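Local coordinates for protein tryptophan halogenase (Shewanella frigidimarina, PDB 2PYX) that probably binds FAD and works as a flavin-dependent monooxygenase that halogenates tryptophan or a related compound, at residues 5-8 against 9-12; 68-72 against 73-77; 347-350 against 351-355; 373-377 against 378-382; 458-461 against 462-466. All coordinates share one frame; numbering follows the deposited sequence. Where two conformers were deposited one is given.

The five contacts follow one another along a single chain, each a local turn or cap where a helix or strand begins or ends. Contacts 1 and 3 both reach the six-stranded mixed sheet of Rossmann type, on strands 9-13 and 347-349, with centres about 18 Å apart. Contact 4 ends helix 363-377, which covers that sheet; it touches contact 1 through Ile7 and Pro381, and contact 3 through Leu375 and Ile348. Contact 2 closes helix 65-73, which packs against helix 16-31, and meets contact 4 where Lys72 approaches Ser373. Contacts 1 to 4 thus gather round the probable nucleotide-binding part, whereas contact 5 stands apart, about 35 Å from contact 1 between centres, near the predicted tryptophan site.

Contact 1: residues 5-8 against 9-12; sequences KPIT and EIII
Glu9 runs alongside its neighbour Thr8, the two side chains pointing the same way. With CG anti to the carbonyl carbon (chi1 -55°) and a bend at chi2, the glutamate curls back so that OE2 comes within 3.0 Å of Thr8 OG1, a probable hydrogen bond whose proton has another possible acceptor. Its other oxygen, OE1, is bound by Asn44 ND2. Lys5 extends toward the same place but stays apart, NZ lying 5.2 Å from Glu9 OE2, so any attraction between these opposite charges is probably loose. Replacing Glu9 by an alanine removes both carboxylate oxygens and would probably leave Asn44 ND2 without its mate and Thr8 OG1 without this possible one. Here strand 9-13 begins, an inner strand of the Rossmann-type sheet set between strands 44-49 and 224-227, and leading toward the glycines of the predicted FAD site; Gln223 binds the backbone at the entry. Ile10 CD1 meets Ile7 CG2 at 3.9 Å, the two side chains crossing at about a right angle, and Ile10 CG1 lies 3.8 Å from Thr8 O. Both isoleucines also rest on Leu224, and Ile10 reaches Leu26 of helix 16-31, where a beta-branched apolar residue suits strand and core alike.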
# COMPACT_ATOMS: atom_id res chain seq x y z
N LYS A 5 -2.88 -5.13 35.56
CA LYS A 5 -4.17 -5.53 35.02
C LYS A 5 -3.98 -5.90 33.54
O LYS A 5 -3.39 -5.14 32.78
CB LYS A 5 -5.18 -4.38 35.14
CG LYS A 5 -6.58 -4.79 34.72
CD LYS A 5 -7.58 -3.68 34.98
CE LYS A 5 -9.03 -4.11 34.64
NZ LYS A 5 -9.46 -3.92 33.20
N PRO A 6 -4.45 -7.08 33.12
CA PRO A 6 -4.33 -7.44 31.70
C PRO A 6 -4.95 -6.40 30.78
O PRO A 6 -5.96 -5.80 31.12
CB PRO A 6 -5.08 -8.77 31.61
CG PRO A 6 -4.95 -9.33 32.98
CD PRO A 6 -5.05 -8.18 33.90
N ILE A 7 -4.33 -6.14 29.63
CA ILE A 7 -4.91 -5.22 28.67
C ILE A 7 -6.00 -5.92 27.86
O ILE A 7 -5.72 -6.73 26.96
CB ILE A 7 -3.86 -4.63 27.71
CG1 ILE A 7 -2.69 -4.02 28.48
CG2 ILE A 7 -4.49 -3.62 26.76
CD1 ILE A 7 -3.07 -2.93 29.46
N THR A 8 -7.25 -5.59 28.19
CA THR A 8 -8.39 -6.22 27.52
C THR A 8 -9.37 -5.21 26.96
O THR A 8 -10.16 -5.56 26.09
CB THR A 8 -9.14 -7.18 28.46
OG1 THR A 8 -9.75 -6.44 29.52
CG2 THR A 8 -8.23 -8.26 29.04
N GLU A 9 -9.37 -3.97 27.46
CA GLU A 9 -10.36 -2.99 27.04
C GLU A 9 -9.77 -2.10 25.98
O GLU A 9 -8.97 -1.21 26.29
CB GLU A 9 -10.82 -2.15 28.22
CG GLU A 9 -11.35 -2.99 29.41
CD GLU A 9 -12.52 -3.85 29.01
OE1 GLU A 9 -13.51 -3.28 28.51
OE2 GLU A 9 -12.43 -5.11 29.15
N ILE A 10 -10.19 -2.32 24.74
CA ILE A 10 -9.55 -1.68 23.58
C ILE A 10 -10.57 -0.80 22.90
O ILE A 10 -11.64 -1.29 22.51
CB ILE A 10 -9.11 -2.73 22.54
CG1 ILE A 10 -8.36 -3.89 23.20
CG2 ILE A 10 -8.24 -2.05 21.49
CD1 ILE A 10 -7.14 -3.48 23.94
N ILE A 11 -10.24 0.49 22.76
CA ILE A 11 -11.09 1.48 22.16
C ILE A 11 -10.45 2.01 20.89
O ILE A 11 -9.32 2.57 20.94
CB ILE A 11 -11.38 2.66 23.12
CG1 ILE A 11 -11.86 2.17 24.50
CG2 ILE A 11 -12.35 3.62 22.49
CD1 ILE A 11 -13.08 1.37 24.44
N ILE A 12 -11.13 1.83 19.76
CA ILE A 12 -10.72 2.33 18.45
C ILE A 12 -11.51 3.57 18.13
O ILE A 12 -12.74 3.54 18.12
CB ILE A 12 -10.94 1.26 17.37
CG1 ILE A 12 -10.19 -0.04 17.73
CG2 ILE A 12 -10.58 1.82 16.02
CD1 ILE A 12 -10.66 -1.22 16.92

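Contact 2: residues 68-72 against 73-77; sequences STLSK and IGIDE
Leu70 O is gripped by two backbone donors, Gly74 N and Ile75 N, which arrive from opposite faces of its carbonyl plane. Gly74 N lies 3.0 Å from Leu70 O in a bent bond, with 144° at the hydrogen, while the bond from Ile75 N to Leu70 O is straighter at 158°. One residue earlier, Ile73 N donates to Thr69 O at 3.0 Å in the ordinary helical pattern. The bond from Ile75 N to Leu70 O, with Gly74 N 3.1 Å from Ser71 O, marks a Schellman motif that ends helix 65-73, and Gly74 is its C-prime residue. The positive phi of Gly74 (104°) suits a residue without a side chain, since a CB would jam against the carbonyl oxygen of Ile73.

Apolar groups close the turn on its buried side. Ile73 lies alongside Thr69, both pointing the same way: its CG1, set anti to its own carbonyl carbon and so laid along Thr69, sits 3.2 Å from Thr69 O, and its CD1 meets Thr69 CG2 at 3.9 Å. A serine here lacks all the carbons beyond CB and would probably open a gap between Thr69 and the neighbouring Leu25 and Leu181. The hydroxyl of Thr69 is turned to Glu369, which leaves its methyl for the isoleucine. Beyond the glycine, Ile75 brings only its CB to Leu70 CD2, at 4.1 Å, while the rest of its chain leads away; both side chains touch Phe80 of the next helix. That helix, 77-83, starts at the N-cap residue Asp76, whose OD1 accepts from Asp79 N and OD2 from Gln161 NE2.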
# COMPACT_ATOMS: atom_id res chain seq x y z
N SER A 68 -3.90 -12.12 2.99
CA SER A 68 -3.73 -12.67 4.33
C SER A 68 -4.60 -11.97 5.36
O SER A 68 -5.22 -12.62 6.17
CB SER A 68 -2.26 -12.64 4.76
OG SER A 68 -2.14 -13.09 6.09
N THR A 69 -4.65 -10.64 5.30
CA THR A 69 -5.52 -9.89 6.20
C THR A 69 -6.97 -10.33 6.08
O THR A 69 -7.65 -10.58 7.08
CB THR A 69 -5.35 -8.40 5.90
OG1 THR A 69 -4.04 -8.03 6.22
CG2 THR A 69 -6.28 -7.55 6.70
N LEU A 70 -7.46 -10.42 4.85
CA LEU A 70 -8.85 -10.84 4.62
C LEU A 70 -9.10 -12.25 5.16
O LEU A 70 -10.08 -12.55 5.83
CB LEU A 70 -9.17 -10.79 3.13
CG LEU A 70 -9.33 -9.40 2.52
CD1 LEU A 70 -9.37 -9.51 1.00
CD2 LEU A 70 -10.55 -8.66 3.06
N SER A 71 -8.18 -13.14 4.86
CA SER A 71 -8.32 -14.51 5.31
C SER A 71 -8.31 -14.62 6.85
O SER A 71 -9.16 -15.30 7.46
CB SER A 71 -7.15 -15.32 4.76
OG SER A 71 -7.25 -16.69 5.17
N LYS A 72 -7.39 -13.91 7.50
CA LYS A 72 -7.32 -13.88 8.97
C LYS A 72 -8.58 -13.30 9.60
O LYS A 72 -9.09 -13.84 10.60
CB LYS A 72 -6.11 -13.09 9.43
CG LYS A 72 -4.78 -13.78 9.23
CD LYS A 72 -3.66 -13.01 9.87
CE LYS A 72 -3.37 -11.68 9.15
NZ LYS A 72 -2.33 -10.90 9.86
N ILE A 73 -9.13 -12.25 9.01
CA ILE A 73 -10.38 -11.66 9.52
C ILE A 73 -11.55 -12.60 9.33
O ILE A 73 -12.49 -12.58 10.13
CB ILE A 73 -10.64 -10.31 8.84
CG1 ILE A 73 -9.56 -9.31 9.27
CG2 ILE A 73 -12.02 -9.75 9.15
CD1 ILE A 73 -9.64 -7.93 8.67
N GLY A 74 -11.49 -13.41 8.28
CA GLY A 74 -12.50 -14.41 8.00
C GLY A 74 -13.45 -14.06 6.88
O GLY A 74 -14.58 -14.57 6.83
N ILE A 75 -13.02 -13.18 5.98
CA ILE A 75 -13.80 -12.74 4.83
C ILE A 75 -13.58 -13.72 3.66
O ILE A 75 -12.45 -14.15 3.37
CB ILE A 75 -13.40 -11.30 4.38
CG1 ILE A 75 -13.55 -10.30 5.53
CG2 ILE A 75 -14.22 -10.86 3.18
CD1 ILE A 75 -14.85 -10.24 6.15
N ASP A 76 -14.70 -14.09 3.04
CA ASP A 76 -14.70 -14.94 1.85
C ASP A 76 -14.29 -14.08 0.64
O ASP A 76 -14.77 -12.97 0.46
CB ASP A 76 -16.11 -15.52 1.71
CG ASP A 76 -16.30 -16.34 0.45
OD1 ASP A 76 -16.34 -15.76 -0.66
OD2 ASP A 76 -16.46 -17.58 0.59
N GLU A 77 -13.38 -14.60 -0.19
CA GLU A 77 -12.85 -13.81 -1.29
C GLU A 77 -13.92 -13.44 -2.28
O GLU A 77 -13.90 -12.34 -2.86
CB GLU A 77 -11.70 -14.52 -2.03
CG GLU A 77 -10.94 -13.50 -2.90
CD GLU A 77 -9.73 -14.07 -3.64
OE1 GLU A 77 -9.66 -15.29 -3.89
OE2 GLU A 77 -8.79 -13.29 -3.97

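Contact 3: residues 347-350 against 351-355; sequences CIAI and GMAAG
The backbone torsions of Gly351, phi 87° and psi -151°, turn the chain after strand 347-349 so that Ala353 and Ala354 fold back onto Ala349. A residue with a CB would clash here with Ile350 O, so glycine suits this position. Ala349 CB then meets Ala354 CB at 3.8 Å and Ala353 CB at 4.1 Å, methyl against methyl, and Ala354 CB also lies 3.7 Å from Ala349 O. Methyl groups fit a turn this close, where larger side chains would probably hold the arms apart.

Residues 352-354 have helical backbone angles, and the turn is fastened within itself by Ala354 N donating to Gly351 O at 2.9 Å. A water spans the two arms, giving a hydrogen bond to Ile350 O at 2.8 Å and accepting one from Ala353 N at 2.9 Å. Ile350, its CG1 anti to the carbonyl carbon (chi1 -57°), sends its chain the other way, onto Ile226 of the sheet and onto Ile368 and Thr371 of helix 363-377. Gly351 lies about 4 Å from the side chain of Ala18, between nearest atoms, at the predicted FAD site, and Met352 N, in a selenomethionine residue, binds a tartrate probably carried over from crystallisation. The turn is thus held by methyl packing, by the Ala354 N to Gly351 O bond and by a water answering two backbone polar groups, with no charged side chain across it.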
# COMPACT_ATOMS: atom_id res chain seq x y z
N CYS A 347 -1.60 4.81 23.48
CA CYS A 347 -2.26 5.21 22.26
C CYS A 347 -1.40 4.83 21.06
O CYS A 347 -0.22 5.20 20.99
CB CYS A 347 -2.54 6.72 22.23
SG CYS A 347 -3.32 7.30 20.68
N ILE A 348 -1.99 4.10 20.13
CA ILE A 348 -1.31 3.79 18.87
C ILE A 348 -2.14 4.32 17.69
O ILE A 348 -3.35 4.15 17.62
CB ILE A 348 -0.96 2.29 18.79
CG1 ILE A 348 -0.05 1.97 17.60
CG2 ILE A 348 -2.21 1.41 18.82
CD1 ILE A 348 0.39 0.51 17.53
N ALA A 349 -1.46 4.99 16.76
CA ALA A 349 -2.10 5.57 15.60
C ALA A 349 -2.01 4.59 14.42
O ALA A 349 -0.93 4.05 14.12
CB ALA A 349 -1.50 6.90 15.22
N ILE A 350 -3.13 4.40 13.74
CA ILE A 350 -3.20 3.51 12.59
C ILE A 350 -3.92 4.24 11.45
O ILE A 350 -4.99 4.85 11.66
CB ILE A 350 -3.87 2.16 12.95
CG1 ILE A 350 -3.11 1.50 14.11
CG2 ILE A 350 -4.00 1.25 11.75
CD1 ILE A 350 -3.55 0.10 14.52
N GLY A 351 -3.33 4.18 10.26
CA GLY A 351 -3.82 4.91 9.13
C GLY A 351 -3.23 6.31 9.08
O GLY A 351 -2.07 6.53 9.51
N MSE A 352 -3.98 7.24 8.49
CA MSE A 352 -3.51 8.61 8.26
C MSE A 352 -3.20 9.36 9.55
O MSE A 352 -2.44 10.35 9.53
CB MSE A 352 -4.52 9.38 7.42
CG MSE A 352 -4.74 8.69 6.10
SE MSE A 352 -6.06 9.55 4.95
CE MSE A 352 -5.37 11.13 4.95
N ALA A 353 -3.77 8.91 10.68
CA ALA A 353 -3.44 9.51 11.96
C ALA A 353 -1.95 9.35 12.28
O ALA A 353 -1.39 10.16 13.03
CB ALA A 353 -4.28 8.95 13.09
N ALA A 354 -1.32 8.28 11.75
CA ALA A 354 0.13 8.11 11.92
C ALA A 354 1.00 8.80 10.86
O ALA A 354 2.05 9.33 11.16
CB ALA A 354 0.48 6.65 11.95
N GLY A 355 0.57 8.75 9.62
CA GLY A 355 1.28 9.43 8.57
C GLY A 355 0.63 9.19 7.25
O GLY A 355 -0.26 8.36 7.11
O HOH W 1 -6.19 7.24 10.84

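Contact 4: residues 373-377 against 378-382; sequences STLAQ and QLPPN
Gln378 lays its side chain beside that of Thr374, one helical turn back, both pointing the same way, so that the amide NE2 comes 3.8 Å from the methyl CG2 of Thr374. With CG anti to the carbonyl carbon (chi1 -63°) and the chain extended beyond it, the glutamine keeps its CB 3.4 Å from Thr374 O while its OE1 reaches on to accept from Arg392 NE. A long amide side chain suits this place, its aliphatic part covering the turn and its polar end meeting helix 383-413. The hydroxyl of Thr374 bonds to Trp370 O, and its methyl faces the glutamine.

Here helix 363-377 runs out, and its last bonds fray. Gln378 N is shared weakly between Thr374 O at 2.9 Å and Leu375 O at 3.2 Å. Leu379 N then loses the helical pattern and gives its hydrogen to a water at 3.3 Å, the same water donating to Ala376 O, which also accepts from His30 NE2. Gln377, its chain extended beyond CG, places NE2 for another weak bond to Ser373 O.

The chain leaves through Pro380 and Pro381, whose rings lack the N-H that would prolong the helix. Leu375 CD1 grazes Pro380 CD at 4.4 Å, and both residues lean on Trp343, with Leu375 also covering Leu224 and Ile226 of the sheet. Asn382 is the N-cap of helix 383-413, its OD1 accepting from Val385 N.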
# COMPACT_ATOMS: atom_id res chain seq x y z
N SER A 373 -1.73 -5.70 12.53
CA SER A 373 -1.27 -7.08 12.72
C SER A 373 -0.16 -7.14 13.79
O SER A 373 -0.12 -8.08 14.59
CB SER A 373 -0.79 -7.72 11.40
OG SER A 373 0.34 -7.06 10.85
N THR A 374 0.72 -6.15 13.81
CA THR A 374 1.78 -6.10 14.80
C THR A 374 1.20 -5.95 16.18
O THR A 374 1.61 -6.64 17.10
CB THR A 374 2.74 -4.94 14.47
OG1 THR A 374 3.35 -5.25 13.21
CG2 THR A 374 3.80 -4.81 15.50
N LEU A 375 0.23 -5.06 16.34
CA LEU A 375 -0.40 -4.90 17.65
C LEU A 375 -1.08 -6.19 18.07
O LEU A 375 -0.97 -6.62 19.22
CB LEU A 375 -1.42 -3.77 17.59
CG LEU A 375 -2.25 -3.60 18.85
CD1 LEU A 375 -1.34 -3.25 20.06
CD2 LEU A 375 -3.31 -2.55 18.64
N ALA A 376 -1.78 -6.85 17.16
CA ALA A 376 -2.45 -8.09 17.48
C ALA A 376 -1.44 -9.17 17.90
O ALA A 376 -1.71 -9.97 18.82
CB ALA A 376 -3.28 -8.57 16.30
N GLN A 377 -0.27 -9.20 17.25
CA GLN A 377 0.76 -10.18 17.59
C GLN A 377 1.56 -9.85 18.85
O GLN A 377 2.17 -10.73 19.45
CB GLN A 377 1.71 -10.36 16.43
CG GLN A 377 1.02 -10.87 15.19
CD GLN A 377 1.94 -11.12 14.06
OE1 GLN A 377 2.56 -12.18 13.96
NE2 GLN A 377 1.99 -10.18 13.14
N GLN A 378 1.54 -8.58 19.24
CA GLN A 378 2.30 -8.11 20.39
C GLN A 378 1.40 -7.40 21.40
O GLN A 378 1.78 -6.40 21.97
CB GLN A 378 3.39 -7.16 19.92
CG GLN A 378 4.38 -7.85 19.03
CD GLN A 378 5.72 -7.14 18.94
OE1 GLN A 378 6.32 -6.83 19.95
NE2 GLN A 378 6.16 -6.86 17.74
N LEU A 379 0.21 -7.93 21.65
CA LEU A 379 -0.69 -7.31 22.59
C LEU A 379 0.01 -7.25 23.94
O LEU A 379 0.46 -8.26 24.47
CB LEU A 379 -1.97 -8.15 22.68
CG LEU A 379 -2.97 -7.70 23.75
CD1 LEU A 379 -3.69 -6.47 23.30
CD2 LEU A 379 -3.95 -8.80 24.09
N PRO A 380 0.15 -6.05 24.49
CA PRO A 380 0.88 -6.01 25.76
C PRO A 380 0.15 -6.73 26.88
O PRO A 380 -1.07 -6.58 27.01
CB PRO A 380 0.97 -4.52 26.07
CG PRO A 380 0.70 -3.83 24.81
CD PRO A 380 -0.24 -4.70 24.05
N PRO A 381 0.89 -7.52 27.69
CA PRO A 381 0.23 -8.15 28.83
C PRO A 381 -0.42 -7.19 29.78
O PRO A 381 -1.50 -7.46 30.30
CB PRO A 381 1.38 -8.90 29.50
CG PRO A 381 2.32 -9.25 28.37
CD PRO A 381 2.27 -8.01 27.49
N ASN A 382 0.23 -6.06 30.03
CA ASN A 382 -0.23 -5.08 31.01
C ASN A 382 0.48 -3.74 30.77
O ASN A 382 1.31 -3.60 29.86
CB ASN A 382 0.01 -5.60 32.44
CG ASN A 382 1.48 -5.90 32.72
OD1 ASN A 382 2.36 -5.11 32.35
ND2 ASN A 382 1.76 -7.05 33.35
O HOH W 2 -0.30 -11.12 21.28

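Contact 5: residues 458-461 against 462-466; sequences ALFP and AASFQ
Polar contact between Ser464 and Pro461 fastens the chain where it enters helix 462-471: Ser464 N donates to Pro461 O at 2.9 Å. The bond is bent, 138° at the hydrogen, and the donor stands well above the carbonyl plane, as is usual where it lies only three residues on from the acceptor. Proline suits the place, supplying the carbonyl to the turn and having no N-H to be satisfied. The hydroxyl of Ser464 has its hydrogen bond with His111 NE2, outside the turn.

Van der Waals contacts lie beside this bond. Phe460 CB lies 4.0 Å from Phe465 CE1 and 4.1 Å from Ser464 CB, so the start of the loop side chain is wedged against the helix while its ring leads away. Ser464 OG, anti to the carbonyl carbon (chi1 -75°), sits 3.7 Å from Pro461 CD and also near the plane of the Phe460 ring, at its edge.

Among the ring contacts, Phe465 turns its edge to Pro461 O, which lies near the ring plane 3.6 Å from Phe465 CD1. Both phenylalanine rings meet Phe407 of helix 383-413; that of Phe460 also meets Trp63, and the Phe460 side chain lies about 4 Å from that of Glu361, part of the predicted tryptophan site. Gln403 of helix 383-413 binds Phe460 O, while Leu115 covers Pro461 and Ala463, so loop and helix start lie between helix 383-413 and the loop after strand 108-112.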
# COMPACT_ATOMS: atom_id res chain seq x y z
N ALA A 458 10.85 -6.55 6.51
CA ALA A 458 10.75 -5.29 5.82
C ALA A 458 9.48 -5.19 4.99
O ALA A 458 8.97 -6.18 4.46
CB ALA A 458 11.93 -5.08 4.94
N LEU A 459 8.96 -3.98 4.84
CA LEU A 459 7.80 -3.78 4.00
C LEU A 459 8.10 -4.06 2.54
O LEU A 459 7.32 -4.74 1.87
CB LEU A 459 7.31 -2.33 4.11
CG LEU A 459 6.21 -1.90 5.07
CD1 LEU A 459 5.72 -0.54 4.58
CD2 LEU A 459 5.04 -2.87 5.17
N PHE A 460 9.21 -3.53 2.06
CA PHE A 460 9.68 -3.82 0.70
C PHE A 460 10.94 -4.68 0.75
O PHE A 460 11.95 -4.29 1.34
CB PHE A 460 10.03 -2.52 -0.06
CG PHE A 460 8.90 -1.55 -0.17
CD1 PHE A 460 7.89 -1.74 -1.10
CD2 PHE A 460 8.85 -0.41 0.63
CE1 PHE A 460 6.86 -0.82 -1.19
CE2 PHE A 460 7.83 0.48 0.52
CZ PHE A 460 6.82 0.28 -0.37
N PRO A 461 10.93 -5.83 0.04
CA PRO A 461 12.15 -6.59 -0.05
C PRO A 461 13.08 -6.01 -1.06
O PRO A 461 12.62 -5.14 -1.87
CB PRO A 461 11.67 -7.96 -0.54
CG PRO A 461 10.51 -7.69 -1.29
CD PRO A 461 9.85 -6.44 -0.71
N ALA A 462 14.31 -6.50 -1.06
CA ALA A 462 15.35 -6.07 -1.98
C ALA A 462 14.83 -6.15 -3.40
O ALA A 462 15.17 -5.32 -4.20
CB ALA A 462 16.63 -6.89 -1.83
N ALA A 463 14.02 -7.16 -3.73
CA ALA A 463 13.54 -7.31 -5.11
C ALA A 463 12.82 -6.07 -5.59
O ALA A 463 12.92 -5.72 -6.75
CB ALA A 463 12.65 -8.51 -5.28
N SER A 464 12.09 -5.41 -4.72
CA SER A 464 11.37 -4.20 -5.13
C SER A 464 12.33 -3.12 -5.58
O SER A 464 12.09 -2.41 -6.58
CB SER A 464 10.51 -3.67 -4.00
OG SER A 464 9.36 -4.50 -3.88
N PHE A 465 13.44 -3.01 -4.87
CA PHE A 465 14.47 -2.06 -5.23
C PHE A 465 15.10 -2.45 -6.55
O PHE A 465 15.37 -1.59 -7.40
CB PHE A 465 15.50 -1.93 -4.12
CG PHE A 465 14.97 -1.23 -2.91
CD1 PHE A 465 14.23 -1.91 -1.97
CD2 PHE A 465 15.15 0.14 -2.75
CE1 PHE A 465 13.71 -1.25 -0.86
CE2 PHE A 465 14.64 0.81 -1.66
CZ PHE A 465 13.92 0.10 -0.71
N GLN A 466 15.34 -3.74 -6.77
CA GLN A 466 15.87 -4.19 -8.06
C GLN A 466 14.92 -3.88 -9.20
O GLN A 466 15.33 -3.40 -10.26
CB GLN A 466 16.12 -5.70 -8.01
CG GLN A 466 17.16 -6.11 -6.96
CD GLN A 466 17.25 -7.61 -6.76
OE1 GLN A 466 16.36 -8.37 -7.18
NE2 GLN A 466 18.37 -8.06 -6.16